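Local structure of extracellular invertase (Aspergillus kawachii, 5XH8) at residues A[173-178]-A[250-255]; A[204-209]-A[224-229]; A[265-270]-A[376-381]; A[291-296]-A[305-310]; A[396-401]-A[410-415]. The protein is a family 32 beta-fructofuranosidase with high transfructosylation activity, cleaving fructosides such as sucrose and probably building fructooligosaccharides such as 1-kestose. One frame throughout, in Å; residues are numbered along the deposited sequence.

Contact 1 (A[173-178]-A[250-255]); sequences YVFQNP and GNVFSL
Strands 173-176 and 250-255 run almost parallel, 10° apart with axes 7.0 Å from each other, which sets Tyr-173 against Asn-251 and Phe-175 against Val-252. Each aromatic ring lies flat on the opposing strand. In Tyr-173 the first torsion (chi1 -166°) places CG anti to the backbone N and turns it toward strand 250-255, where Asn-251 CA sits 3.6 Å from the centroid of the Tyr-173 ring in a CH-pi contact. Phe-175 takes Val-252 over one face, with Val-252 CB 3.7 Å from the ring centroid and Val-252 CG1 3.5 Å from Phe-175 CE2. Farther along, the interface turns polar: a water donates to Gln-176 O and Ser-254 OG and accepts from Asn-177 ND2, while Asn-177 OD1 caps helix 178-184 at Leu-180 N. Tyr-173 OH bonds to Gly-323 O and Ser-254 OG to Asn-261 O. Packing of this kind, between the first strands of two consecutive antiparallel sheets, is the blade-to-blade interface of the five-bladed beta-propeller of family 32 enzymes.

Contact 2 (A[204-209]-A[224-229]); sequences PAQFLY and QWWHEP
Gln-206 and Trp-225 lie side by side and point the same way, joined by a nearly straight bond from Trp-225 NE1 to Gln-206 OE1 (2.8 Å, 167°). The oxygen sits almost in the indole plane, and the amide is turned only 22° from it. In Gln-206 the first torsion (chi1 -65°) sets CG beside the backbone N, and the extended chain beyond carries the amide to the indole. Its NE2 bonds to Thr-268 OG1 of the adjacent sheet and passes the edge of Trp-226, 3.9 Å from Trp-226 CE3, the amide standing steeply to that ring. The two segments form a hairpin closing the outer side of a propeller blade, where the chain turns a corner at Trp-225 and Trp-226. Antiparallel pairing holds at the corner and beyond it: Gln-206 N donates to Trp-226 O at 2.9 Å and Glu-228 N to Pro-204 O at 3.1 Å. Trp-226 NE1 donates to the anti side of Glu-228 OE2 at 2.8 Å. Leu-208 places CD2 3.7 Å from Trp-225 CB. Gln-224 lies alongside the Phe-207 side chain, Gln-224 CG 3.8 Å from Phe-207 CD1, and Gln-224 NE2 arrives 3.5 Å from Ala-205 CB.

Contact 3 (A[265-270]-A[376-381]); sequences QIFTTI and LRVLYI
Phe-267 and Val-378 meet at about a right angle, Phe-267 CE1 lying 4.0 Å from Val-378 CG2, and this is the nearest apolar touch between the two segments. It joins two adjacent blades of the beta-propeller, whose strands 265-270 and 376-381 cross at 119° with axes 9.3 Å apart, so that side chains alone bridge the gap. Val-378 offers CG2 from the position anti to its carbonyl carbon. To one side of the pair, Gln-265 lies along the rim beside Val-378. To the other, Thr-269 CG2 and Leu-376 CD1 approach to a loose 4.5 Å. The area buried between the two segments is small, 158 Å², and the neighbours of each residue do much of the packing. Phe-267 is lined by Phe-253 and Leu-255 of strand 250-255 and by Leu-414 from the blade it faces, while Val-378 leans on Gln-412. Backbone bonds of Phe-267 with Phe-253, and of Thr-268 with Val-292, fix strand 265-270 in the middle of its own sheet, where Thr-268 OG1 is also hydrogen-bonded to Asn-251 O.

Contact 4 (A[291-296]-A[305-310]); sequences WVSGTV and NPNMAG
A beta bulge interrupts the pairing of Ser-293 and Gly-294 with 306-308: the register slips by one residue where the chain turns a corner at Asn-307. The hairpin concerned forms the outer strands of a propeller blade. At the slip Ser-293 N donates to Met-308 O, whereas Ser-293 O accepts from Asn-307 N, both at 2.9 Å, so one residue is gripped by two successive partners. Toward Trp-291 the pairing is regular, Trp-291 and Gly-310 exchanging both backbone bonds. Trp-291 holds CG in the crowded position between its backbone N and carbonyl carbon (chi1 68°), and the indole folds over the opposite strand. Gly-310 CA lies 3.8 Å from the centroid of the five-membered ring and Ala-309 CA 4.1 Å from that of the six-membered ring. Met-308 SD comes to the indole edge, a Met-aromatic contact. Away from the indole, Val-292 CG1 packs 3.7 Å from Pro-306 CB, and both residues touch Trp-226. At the exposed end Thr-295 O accepts from Asn-305 N at 2.8 Å and, weakly, from Asn-305 ND2 at 3.2 Å, which also bonds to Ser-297 OG.

Contact 5 (A[396-401]-A[410-415]); sequences SWQVVS and ELQTLG
Thr-413 OG1 opens the pairing by donating to Ser-396 O at 2.5 Å, nearly in line with the carbonyl; its place anti to the backbone N (chi1 -167°) brings it there. Next comes the hydrogen-bonded pair Gln-398 and Gln-412, in which each backbone N meets the other's backbone O, at 3.0 Å from Gln-398 N to Gln-412 O and 2.8 Å from Gln-412 N to Gln-398 O. Val-400 N gives a straight bond to Glu-410 O (2.9 Å, 168°). At the far end the pairing is loose: Glu-410 N donates to Ser-401 O from well above the carbonyl plane, and Ser-401 OG reaches Glu-410 OE1 only weakly. Other polar groups are satisfied elsewhere: Ser-396 OG by Ala-309 O, and Trp-397 NE1 by Ala-390 O. Leu-411 and Val-399 share one face, Leu-411 CD2 lying 3.8 Å from Val-399 CG2, and Leu-411 CD1 comes within 3.9 Å of Trp-397 CD1. Trp-397 meets Phe-527 and Trp-239 edge-to-face. Strand 408-418 has this hairpin partner on one edge and strand 366-385 on its other, where Leu-411, Thr-413 and Gly-415 bond to Ile-381, Leu-379 and Arg-377, while Gln-398 and Gln-412 lean on Met-308 of strand 302-311.

How the contacts relate
The five contacts trace three consecutive propeller blades, and side chains join the blades at several points. Contacts 3 and 4 are closest, their centres 9 Å apart, with 265-270 bonded to 291-296 within one sheet; contact 5 adjoins contact 3, centres 10 Å apart, through strands 366-385 and 408-418. Contact 2 reaches contact 4 where Trp-225 packs on Val-296, but its centre is 25 Å from that of contact 5. Leu-255 of contact 1 packs on Leu-414 of contact 5. A bound glycerol lies about 6 Å from the Pro-204 side chain, and a glycerol about 7 Å from that of Pro-306. The sodium ion, held by His-287, Gly-315, Phe-316 and Ser-318, is about 12 Å from the Thr-269 side chain.

Contact 1 (A[173-178]-A[250-255])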
# COMPACT_ATOMS: atom_id res chain seq x y z
N TYR A 173 13.86 8.36 -8.87
CA TYR A 173 14.67 9.50 -9.32
C TYR A 173 13.81 10.45 -10.15
O TYR A 173 13.44 10.14 -11.30
CB TYR A 173 15.88 9.01 -10.12
CG TYR A 173 16.91 10.09 -10.30
CD1 TYR A 173 17.93 10.30 -9.35
CD2 TYR A 173 16.86 10.95 -11.40
CE1 TYR A 173 18.87 11.31 -9.50
CE2 TYR A 173 17.79 11.99 -11.55
CZ TYR A 173 18.80 12.17 -10.60
OH TYR A 173 19.72 13.20 -10.75
N VAL A 174 13.49 11.59 -9.55
CA VAL A 174 12.71 12.63 -10.20
C VAL A 174 13.60 13.48 -11.12
O VAL A 174 14.77 13.83 -10.80
CB VAL A 174 11.95 13.53 -9.20
CG1 VAL A 174 11.06 12.72 -8.30
CG2 VAL A 174 12.89 14.40 -8.38
N PHE A 175 13.05 13.80 -12.29
CA PHE A 175 13.76 14.62 -13.28
C PHE A 175 12.80 15.20 -14.32
O PHE A 175 11.70 14.69 -14.50
CB PHE A 175 14.87 13.82 -14.00
CG PHE A 175 14.36 12.75 -14.91
CD1 PHE A 175 13.88 11.55 -14.39
CD2 PHE A 175 14.38 12.92 -16.30
CE1 PHE A 175 13.42 10.55 -15.23
CE2 PHE A 175 13.89 11.93 -17.13
CZ PHE A 175 13.41 10.74 -16.60
N GLN A 176 13.26 16.28 -14.95
CA GLN A 176 12.56 16.97 -16.04
C GLN A 176 13.32 16.76 -17.33
O GLN A 176 14.56 16.65 -17.32
CB GLN A 176 12.45 18.44 -15.71
CG GLN A 176 11.54 18.67 -14.52
CD GLN A 176 11.38 20.13 -14.14
OE1 GLN A 176 12.35 20.82 -13.84
NE2 GLN A 176 10.15 20.60 -14.10
N ASN A 177 12.59 16.69 -18.44
CA ASN A 177 13.23 16.53 -19.76
C ASN A 177 12.32 16.94 -20.94
O ASN A 177 11.28 16.30 -21.18
CB ASN A 177 13.73 15.10 -19.95
CG ASN A 177 14.59 14.96 -21.19
OD1 ASN A 177 14.07 14.79 -22.29
ND2 ASN A 177 15.90 15.12 -21.03
N PRO A 178 12.69 18.00 -21.68
CA PRO A 178 11.79 18.46 -22.79
C PRO A 178 11.77 17.53 -24.00
O PRO A 178 10.78 17.56 -24.74
CB PRO A 178 12.33 19.86 -23.14
CG PRO A 178 13.76 19.84 -22.67
CD PRO A 178 13.80 18.94 -21.45
N GLY A 250 19.14 4.33 -10.39
CA GLY A 250 19.03 4.92 -11.71
C GLY A 250 18.87 6.42 -11.61
O GLY A 250 17.94 6.88 -10.97
N ASN A 251 19.82 7.18 -12.16
CA ASN A 251 19.67 8.62 -12.37
C ASN A 251 19.48 8.85 -13.88
O ASN A 251 20.10 8.16 -14.67
CB ASN A 251 20.95 9.37 -12.01
CG ASN A 251 21.33 9.27 -10.55
OD1 ASN A 251 21.03 8.32 -9.82
ND2 ASN A 251 22.05 10.24 -10.15
N VAL A 252 18.73 9.88 -14.25
CA VAL A 252 18.53 10.28 -15.65
C VAL A 252 18.74 11.79 -15.75
O VAL A 252 18.26 12.58 -14.91
CB VAL A 252 17.11 9.91 -16.15
CG1 VAL A 252 16.93 10.30 -17.62
CG2 VAL A 252 16.87 8.43 -16.00
N PHE A 253 19.50 12.19 -16.77
CA PHE A 253 19.90 13.59 -16.96
C PHE A 253 20.37 13.76 -18.40
O PHE A 253 20.46 12.80 -19.18
CB PHE A 253 21.01 13.98 -15.96
CG PHE A 253 22.16 13.03 -15.95
CD1 PHE A 253 22.10 11.83 -15.22
CD2 PHE A 253 23.32 13.30 -16.69
CE1 PHE A 253 23.15 10.94 -15.23
CE2 PHE A 253 24.38 12.41 -16.69
CZ PHE A 253 24.30 11.23 -15.96
N SER A 254 20.64 15.01 -18.76
CA SER A 254 20.98 15.32 -20.12
C SER A 254 22.07 16.39 -20.13
O SER A 254 22.03 17.35 -19.35
CB SER A 254 19.71 15.74 -20.92
OG SER A 254 19.06 16.86 -20.33
N LEU A 255 23.02 16.20 -21.05
CA LEU A 255 24.27 16.95 -21.06
C LEU A 255 24.62 17.57 -22.43
O LEU A 255 24.22 17.06 -23.48
CB LEU A 255 25.42 15.99 -20.70
CG LEU A 255 25.34 15.24 -19.36
CD1 LEU A 255 26.52 14.26 -19.21
CD2 LEU A 255 25.25 16.23 -18.21
O HOH W 1 17.17 15.67 -18.53

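Contact 2 (A[204-209]-A[224-229])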
# COMPACT_ATOMS: atom_id res chain seq x y z
N PRO A 204 16.99 -6.86 -15.67
CA PRO A 204 16.96 -5.51 -15.10
C PRO A 204 16.18 -4.49 -15.92
O PRO A 204 16.05 -4.64 -17.15
CB PRO A 204 18.45 -5.13 -15.06
CG PRO A 204 19.09 -5.98 -16.11
CD PRO A 204 18.35 -7.27 -16.02
N ALA A 205 15.69 -3.45 -15.25
CA ALA A 205 14.91 -2.41 -15.90
C ALA A 205 14.79 -1.13 -15.09
O ALA A 205 14.93 -1.13 -13.87
CB ALA A 205 13.51 -2.93 -16.20
N GLN A 206 14.54 -0.04 -15.81
CA GLN A 206 14.01 1.17 -15.25
C GLN A 206 12.56 1.30 -15.65
O GLN A 206 12.22 1.25 -16.86
CB GLN A 206 14.77 2.39 -15.76
CG GLN A 206 16.23 2.43 -15.32
CD GLN A 206 16.91 3.72 -15.75
OE1 GLN A 206 16.33 4.57 -16.43
NE2 GLN A 206 18.15 3.88 -15.32
N PHE A 207 11.72 1.46 -14.64
CA PHE A 207 10.30 1.70 -14.83
C PHE A 207 10.09 3.21 -14.83
O PHE A 207 10.48 3.88 -13.87
CB PHE A 207 9.52 1.07 -13.67
CG PHE A 207 9.80 -0.39 -13.49
CD1 PHE A 207 9.14 -1.35 -14.27
CD2 PHE A 207 10.74 -0.81 -12.57
CE1 PHE A 207 9.41 -2.70 -14.10
CE2 PHE A 207 11.00 -2.15 -12.40
CZ PHE A 207 10.34 -3.10 -13.17
N LEU A 208 9.44 3.73 -15.89
CA LEU A 208 9.32 5.17 -16.11
C LEU A 208 7.90 5.62 -15.81
O LEU A 208 6.95 4.92 -16.16
CB LEU A 208 9.69 5.53 -17.57
CG LEU A 208 9.61 7.01 -18.00
CD1 LEU A 208 10.63 7.86 -17.24
CD2 LEU A 208 9.81 7.16 -19.51
N TYR A 209 7.78 6.78 -15.15
CA TYR A 209 6.51 7.39 -14.81
C TYR A 209 6.51 8.88 -15.08
O TYR A 209 7.56 9.52 -15.08
CB TYR A 209 6.19 7.20 -13.30
CG TYR A 209 6.02 5.79 -12.85
CD1 TYR A 209 7.13 4.97 -12.64
CD2 TYR A 209 4.76 5.25 -12.62
CE1 TYR A 209 6.99 3.66 -12.24
CE2 TYR A 209 4.61 3.94 -12.21
CZ TYR A 209 5.74 3.16 -12.01
OH TYR A 209 5.60 1.86 -11.63
N GLN A 224 8.53 0.07 -19.19
CA GLN A 224 9.95 -0.16 -18.99
C GLN A 224 10.76 0.53 -20.08
O GLN A 224 11.16 -0.11 -21.05
CB GLN A 224 10.26 -1.65 -19.02
CG GLN A 224 9.62 -2.38 -17.86
CD GLN A 224 9.66 -3.86 -18.06
OE1 GLN A 224 8.63 -4.48 -18.35
NE2 GLN A 224 10.84 -4.44 -17.89
N TRP A 225 11.00 1.82 -19.91
CA TRP A 225 11.63 2.60 -20.97
C TRP A 225 13.04 2.08 -21.32
O TRP A 225 13.50 2.29 -22.42
CB TRP A 225 11.59 4.11 -20.66
CG TRP A 225 12.76 4.64 -19.92
CD1 TRP A 225 13.33 4.12 -18.79
CD2 TRP A 225 13.51 5.80 -20.25
NE1 TRP A 225 14.41 4.87 -18.40
CE2 TRP A 225 14.55 5.92 -19.28
CE3 TRP A 225 13.44 6.74 -21.28
CZ2 TRP A 225 15.49 6.95 -19.31
CZ3 TRP A 225 14.37 7.78 -21.30
CH2 TRP A 225 15.38 7.88 -20.32
N TRP A 226 13.70 1.41 -20.37
CA TRP A 226 14.95 0.71 -20.63
C TRP A 226 14.94 -0.59 -19.86
O TRP A 226 14.67 -0.61 -18.64
CB TRP A 226 16.17 1.57 -20.22
CG TRP A 226 17.50 0.91 -20.46
CD1 TRP A 226 17.84 0.08 -21.51
CD2 TRP A 226 18.69 1.03 -19.67
NE1 TRP A 226 19.13 -0.34 -21.39
CE2 TRP A 226 19.69 0.23 -20.28
CE3 TRP A 226 19.01 1.74 -18.50
CZ2 TRP A 226 20.98 0.10 -19.76
CZ3 TRP A 226 20.30 1.60 -17.96
CH2 TRP A 226 21.27 0.79 -18.61
N HIS A 227 15.19 -1.69 -20.56
CA HIS A 227 15.31 -2.99 -19.94
C HIS A 227 16.27 -3.84 -20.75
O HIS A 227 16.45 -3.60 -21.93
CB HIS A 227 13.92 -3.65 -19.82
CG HIS A 227 13.27 -3.93 -21.14
ND1 HIS A 227 13.42 -5.13 -21.80
CD2 HIS A 227 12.52 -3.14 -21.94
CE1 HIS A 227 12.76 -5.07 -22.95
NE2 HIS A 227 12.22 -3.88 -23.06
N GLU A 228 16.91 -4.81 -20.11
CA GLU A 228 17.88 -5.68 -20.76
C GLU A 228 17.66 -7.08 -20.25
O GLU A 228 17.16 -7.26 -19.13
CB GLU A 228 19.31 -5.25 -20.41
CG GLU A 228 19.69 -3.85 -20.85
CD GLU A 228 19.87 -3.71 -22.35
OE1 GLU A 228 19.87 -4.72 -23.07
OE2 GLU A 228 19.99 -2.55 -22.79
N PRO A 229 18.02 -8.10 -21.07
CA PRO A 229 17.91 -9.48 -20.62
C PRO A 229 18.81 -9.78 -19.43
O PRO A 229 19.91 -9.21 -19.33
CB PRO A 229 18.40 -10.30 -21.84
CG PRO A 229 18.23 -9.40 -23.00
CD PRO A 229 18.47 -8.01 -22.47

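Contact 3 (A[265-270]-A[376-381])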
# COMPACT_ATOMS: atom_id res chain seq x y z
N GLN A 265 22.01 15.65 -24.99
CA GLN A 265 22.07 14.19 -25.02
C GLN A 265 21.74 13.55 -23.68
O GLN A 265 22.23 14.01 -22.67
CB GLN A 265 23.48 13.74 -25.35
CG GLN A 265 23.63 13.03 -26.65
CD GLN A 265 25.08 12.82 -26.93
OE1 GLN A 265 25.65 11.76 -26.64
NE2 GLN A 265 25.72 13.86 -27.38
N ILE A 266 21.01 12.44 -23.71
CA ILE A 266 20.45 11.82 -22.51
C ILE A 266 21.36 10.68 -22.02
O ILE A 266 21.77 9.79 -22.78
CB ILE A 266 19.01 11.34 -22.75
CG1 ILE A 266 18.09 12.56 -22.89
CG2 ILE A 266 18.50 10.46 -21.61
CD1 ILE A 266 16.72 12.24 -23.49
N PHE A 267 21.67 10.73 -20.73
CA PHE A 267 22.51 9.73 -20.06
C PHE A 267 21.78 9.21 -18.82
O PHE A 267 20.93 9.90 -18.26
CB PHE A 267 23.80 10.38 -19.59
CG PHE A 267 24.78 10.73 -20.68
CD1 PHE A 267 24.64 11.92 -21.41
CD2 PHE A 267 25.88 9.92 -20.93
CE1 PHE A 267 25.57 12.26 -22.40
CE2 PHE A 267 26.81 10.26 -21.92
CZ PHE A 267 26.65 11.43 -22.65
N THR A 268 22.15 8.01 -18.39
CA THR A 268 21.73 7.49 -17.09
C THR A 268 22.96 6.93 -16.36
O THR A 268 23.89 6.45 -17.02
CB THR A 268 20.63 6.41 -17.22
OG1 THR A 268 20.23 5.92 -15.92
CG2 THR A 268 21.09 5.24 -18.10
N THR A 269 22.98 7.05 -15.04
CA THR A 269 23.91 6.25 -14.21
C THR A 269 23.11 5.21 -13.42
O THR A 269 21.99 5.48 -12.98
CB THR A 269 24.82 7.09 -13.30
OG1 THR A 269 24.06 7.84 -12.35
CG2 THR A 269 25.66 8.07 -14.14
N ILE A 270 23.69 4.01 -13.29
CA ILE A 270 23.03 2.90 -12.58
C ILE A 270 24.05 2.08 -11.87
O ILE A 270 25.18 1.97 -12.33
CB ILE A 270 22.30 1.92 -13.52
CG1 ILE A 270 23.14 1.61 -14.77
CG2 ILE A 270 20.97 2.50 -13.93
CD1 ILE A 270 22.72 0.33 -15.43
N LEU A 376 29.71 16.05 -14.60
CA LEU A 376 29.52 15.22 -15.78
C LEU A 376 29.17 16.11 -16.98
O LEU A 376 28.38 17.08 -16.85
CB LEU A 376 28.44 14.17 -15.55
CG LEU A 376 28.62 13.23 -14.37
CD1 LEU A 376 27.55 12.14 -14.44
CD2 LEU A 376 30.01 12.60 -14.31
N ARG A 377 29.78 15.80 -18.12
CA ARG A 377 29.54 16.57 -19.37
C ARG A 377 29.89 15.71 -20.57
O ARG A 377 30.50 14.66 -20.43
CB ARG A 377 30.36 17.87 -19.39
CG ARG A 377 31.87 17.69 -19.59
CD ARG A 377 32.64 19.00 -19.39
NE ARG A 377 34.07 18.87 -19.69
CZ ARG A 377 34.61 18.79 -20.92
NH1 ARG A 377 33.86 18.78 -22.03
NH2 ARG A 377 35.94 18.67 -21.04
N VAL A 378 29.50 16.17 -21.76
CA VAL A 378 29.88 15.45 -22.98
C VAL A 378 31.33 15.83 -23.28
O VAL A 378 31.65 17.00 -23.33
CB VAL A 378 28.96 15.76 -24.19
CG1 VAL A 378 29.38 14.93 -25.39
CG2 VAL A 378 27.52 15.45 -23.84
N LEU A 379 32.21 14.84 -23.40
CA LEU A 379 33.62 15.11 -23.66
C LEU A 379 33.91 14.72 -25.10
O LEU A 379 33.53 13.63 -25.53
CB LEU A 379 34.54 14.32 -22.71
CG LEU A 379 36.04 14.37 -23.03
CD1 LEU A 379 36.57 15.78 -22.91
CD2 LEU A 379 36.84 13.44 -22.13
N TYR A 380 34.59 15.61 -25.83
CA TYR A 380 35.03 15.29 -27.19
C TYR A 380 36.53 15.08 -27.24
O TYR A 380 37.28 15.83 -26.62
CB TYR A 380 34.61 16.38 -28.17
CG TYR A 380 33.12 16.44 -28.34
CD1 TYR A 380 32.46 15.57 -29.21
CD2 TYR A 380 32.35 17.34 -27.60
CE1 TYR A 380 31.08 15.63 -29.36
CE2 TYR A 380 30.97 17.39 -27.73
CZ TYR A 380 30.35 16.53 -28.61
OH TYR A 380 29.00 16.58 -28.72
N ILE A 381 36.94 14.03 -27.95
CA ILE A 381 38.34 13.73 -28.15
C ILE A 381 38.66 13.93 -29.65
O ILE A 381 38.30 13.07 -30.47
CB ILE A 381 38.65 12.28 -27.75
CG1 ILE A 381 38.14 11.98 -26.33
CG2 ILE A 381 40.15 12.04 -27.84
CD1 ILE A 381 38.28 10.53 -25.95

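Contact 4 (A[291-296]-A[305-310])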
# COMPACT_ATOMS: atom_id res chain seq x y z
N TRP A 291 27.78 4.21 -16.26
CA TRP A 291 27.09 5.28 -17.00
C TRP A 291 26.74 4.75 -18.39
O TRP A 291 27.39 3.82 -18.90
CB TRP A 291 27.92 6.57 -17.09
CG TRP A 291 29.18 6.46 -17.96
CD1 TRP A 291 30.44 6.22 -17.53
CD2 TRP A 291 29.26 6.58 -19.40
NE1 TRP A 291 31.32 6.19 -18.58
CE2 TRP A 291 30.63 6.41 -19.75
CE3 TRP A 291 28.32 6.83 -20.42
CZ2 TRP A 291 31.10 6.45 -21.09
CZ3 TRP A 291 28.78 6.87 -21.78
CH2 TRP A 291 30.16 6.68 -22.08
N VAL A 292 25.69 5.33 -18.98
CA VAL A 292 25.17 4.87 -20.28
C VAL A 292 24.61 6.05 -21.03
O VAL A 292 23.83 6.83 -20.47
CB VAL A 292 24.03 3.84 -20.15
CG1 VAL A 292 23.69 3.22 -21.51
CG2 VAL A 292 24.40 2.75 -19.17
N SER A 293 25.02 6.18 -22.30
CA SER A 293 24.49 7.18 -23.22
C SER A 293 23.46 6.49 -24.09
O SER A 293 23.62 5.33 -24.41
CB SER A 293 25.61 7.73 -24.13
OG SER A 293 25.08 8.65 -25.07
N GLY A 294 22.40 7.19 -24.46
CA GLY A 294 21.42 6.61 -25.34
C GLY A 294 20.52 7.60 -26.03
O GLY A 294 20.41 8.77 -25.63
N THR A 295 19.85 7.11 -27.08
CA THR A 295 18.88 7.93 -27.80
C THR A 295 17.52 7.47 -27.34
O THR A 295 17.33 6.32 -26.95
CB THR A 295 19.01 7.78 -29.34
OG1 THR A 295 18.89 6.39 -29.69
CG2 THR A 295 20.37 8.32 -29.86
N VAL A 296 16.57 8.39 -27.39
CA VAL A 296 15.23 8.13 -26.97
C VAL A 296 14.30 8.23 -28.17
O VAL A 296 14.24 9.26 -28.80
CB VAL A 296 14.81 9.13 -25.89
CG1 VAL A 296 13.41 8.83 -25.40
CG2 VAL A 296 15.78 9.05 -24.72
N ASN A 305 17.70 3.81 -25.84
CA ASN A 305 18.48 2.86 -26.66
C ASN A 305 19.95 3.19 -26.49
O ASN A 305 20.43 4.19 -27.03
CB ASN A 305 18.04 2.96 -28.13
CG ASN A 305 16.54 2.83 -28.29
OD1 ASN A 305 15.99 1.75 -28.11
ND2 ASN A 305 15.85 3.94 -28.56
N PRO A 306 20.66 2.39 -25.68
CA PRO A 306 22.08 2.66 -25.42
C PRO A 306 22.97 2.70 -26.68
O PRO A 306 22.90 1.78 -27.50
CB PRO A 306 22.51 1.47 -24.55
CG PRO A 306 21.26 1.02 -23.88
CD PRO A 306 20.18 1.24 -24.89
N ASN A 307 23.81 3.72 -26.79
CA ASN A 307 24.82 3.77 -27.87
C ASN A 307 26.27 3.72 -27.41
O ASN A 307 27.16 3.52 -28.24
CB ASN A 307 24.58 4.97 -28.79
CG ASN A 307 24.39 6.25 -28.03
OD1 ASN A 307 25.02 6.49 -26.99
ND2 ASN A 307 23.50 7.09 -28.54
N MET A 308 26.51 3.91 -26.11
CA MET A 308 27.82 3.68 -25.50
C MET A 308 27.65 3.62 -23.97
O MET A 308 26.65 4.08 -23.43
CB MET A 308 28.83 4.76 -25.90
CG MET A 308 28.38 6.20 -25.67
SD MET A 308 29.61 7.45 -26.10
CE MET A 308 28.83 8.99 -25.63
N ALA A 309 28.64 3.06 -23.29
CA ALA A 309 28.57 2.89 -21.84
C ALA A 309 29.95 2.64 -21.25
O ALA A 309 30.88 2.15 -21.95
CB ALA A 309 27.63 1.75 -21.50
N GLY A 310 30.08 2.98 -19.98
CA GLY A 310 31.33 2.82 -19.25
C GLY A 310 31.08 2.81 -17.76
O GLY A 310 29.94 2.63 -17.33

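Contact 5 (A[396-401]-A[410-415])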
# COMPACT_ATOMS: atom_id res chain seq x y z
N SER A 396 33.09 2.51 -24.84
CA SER A 396 32.70 3.70 -24.05
C SER A 396 32.81 5.00 -24.78
O SER A 396 32.89 6.07 -24.16
CB SER A 396 33.56 3.77 -22.79
OG SER A 396 33.57 2.50 -22.18
N TRP A 397 32.79 4.94 -26.11
CA TRP A 397 32.89 6.13 -26.94
C TRP A 397 32.22 5.88 -28.28
O TRP A 397 31.94 4.73 -28.63
CB TRP A 397 34.36 6.50 -27.15
CG TRP A 397 35.14 5.37 -27.76
CD1 TRP A 397 35.31 5.12 -29.11
CD2 TRP A 397 35.82 4.31 -27.07
NE1 TRP A 397 36.06 3.99 -29.28
CE2 TRP A 397 36.40 3.47 -28.06
CE3 TRP A 397 36.05 4.01 -25.71
CZ2 TRP A 397 37.16 2.33 -27.74
CZ3 TRP A 397 36.78 2.86 -25.39
CH2 TRP A 397 37.34 2.04 -26.41
N GLN A 398 31.98 6.94 -29.03
CA GLN A 398 31.52 6.82 -30.42
C GLN A 398 32.07 7.92 -31.33
O GLN A 398 32.34 9.07 -30.89
CB GLN A 398 30.00 6.80 -30.49
CG GLN A 398 29.34 8.08 -30.03
CD GLN A 398 27.86 7.92 -29.78
OE1 GLN A 398 27.24 6.95 -30.21
NE2 GLN A 398 27.28 8.89 -29.08
N VAL A 399 32.19 7.57 -32.61
CA VAL A 399 32.66 8.48 -33.63
C VAL A 399 31.53 9.45 -33.94
O VAL A 399 30.45 9.01 -34.25
CB VAL A 399 33.06 7.71 -34.92
CG1 VAL A 399 33.37 8.67 -36.07
CG2 VAL A 399 34.24 6.77 -34.65
N VAL A 400 31.78 10.75 -33.82
CA VAL A 400 30.77 11.77 -34.18
C VAL A 400 31.13 12.64 -35.42
O VAL A 400 30.30 13.44 -35.86
CB VAL A 400 30.44 12.72 -33.01
CG1 VAL A 400 29.92 11.91 -31.82
CG2 VAL A 400 31.63 13.59 -32.62
N SER A 401 32.36 12.52 -35.92
CA SER A 401 32.75 13.07 -37.23
C SER A 401 34.05 12.43 -37.70
O SER A 401 34.73 11.75 -36.91
CB SER A 401 32.90 14.58 -37.20
OG SER A 401 33.92 14.94 -36.30
N GLU A 410 36.67 12.50 -34.78
CA GLU A 410 36.33 13.07 -33.48
C GLU A 410 35.53 12.03 -32.68
O GLU A 410 34.52 11.49 -33.17
CB GLU A 410 35.51 14.34 -33.62
CG GLU A 410 35.37 15.09 -32.31
CD GLU A 410 34.65 16.40 -32.45
OE1 GLU A 410 33.70 16.47 -33.25
OE2 GLU A 410 35.02 17.36 -31.75
N LEU A 411 35.99 11.74 -31.47
CA LEU A 411 35.28 10.82 -30.58
C LEU A 411 34.48 11.58 -29.55
O LEU A 411 34.80 12.73 -29.21
CB LEU A 411 36.25 9.88 -29.88
CG LEU A 411 37.05 8.89 -30.74
CD1 LEU A 411 37.85 7.97 -29.83
CD2 LEU A 411 36.15 8.09 -31.68
N GLN A 412 33.43 10.92 -29.07
CA GLN A 412 32.56 11.45 -28.02
C GLN A 412 32.46 10.42 -26.89
O GLN A 412 32.37 9.22 -27.15
CB GLN A 412 31.18 11.72 -28.60
CG GLN A 412 30.25 12.54 -27.72
CD GLN A 412 28.80 12.42 -28.14
OE1 GLN A 412 28.23 11.33 -28.14
NE2 GLN A 412 28.20 13.52 -28.49
N THR A 413 32.47 10.91 -25.65
CA THR A 413 32.34 10.06 -24.47
C THR A 413 31.84 10.90 -23.29
O THR A 413 31.64 12.13 -23.40
CB THR A 413 33.68 9.39 -24.13
OG1 THR A 413 33.48 8.34 -23.18
CG2 THR A 413 34.67 10.37 -23.56
N LEU A 414 31.64 10.24 -22.15
CA LEU A 414 31.24 10.96 -20.94
C LEU A 414 32.49 11.55 -20.26
O LEU A 414 33.44 10.83 -19.93
CB LEU A 414 30.49 10.06 -19.96
CG LEU A 414 30.01 10.77 -18.68
CD1 LEU A 414 28.88 11.74 -19.00
CD2 LEU A 414 29.60 9.78 -17.61
N GLY A 415 32.45 12.86 -20.06
CA GLY A 415 33.47 13.57 -19.30
C GLY A 415 33.18 13.46 -17.81
O GLY A 415 32.05 13.73 -17.38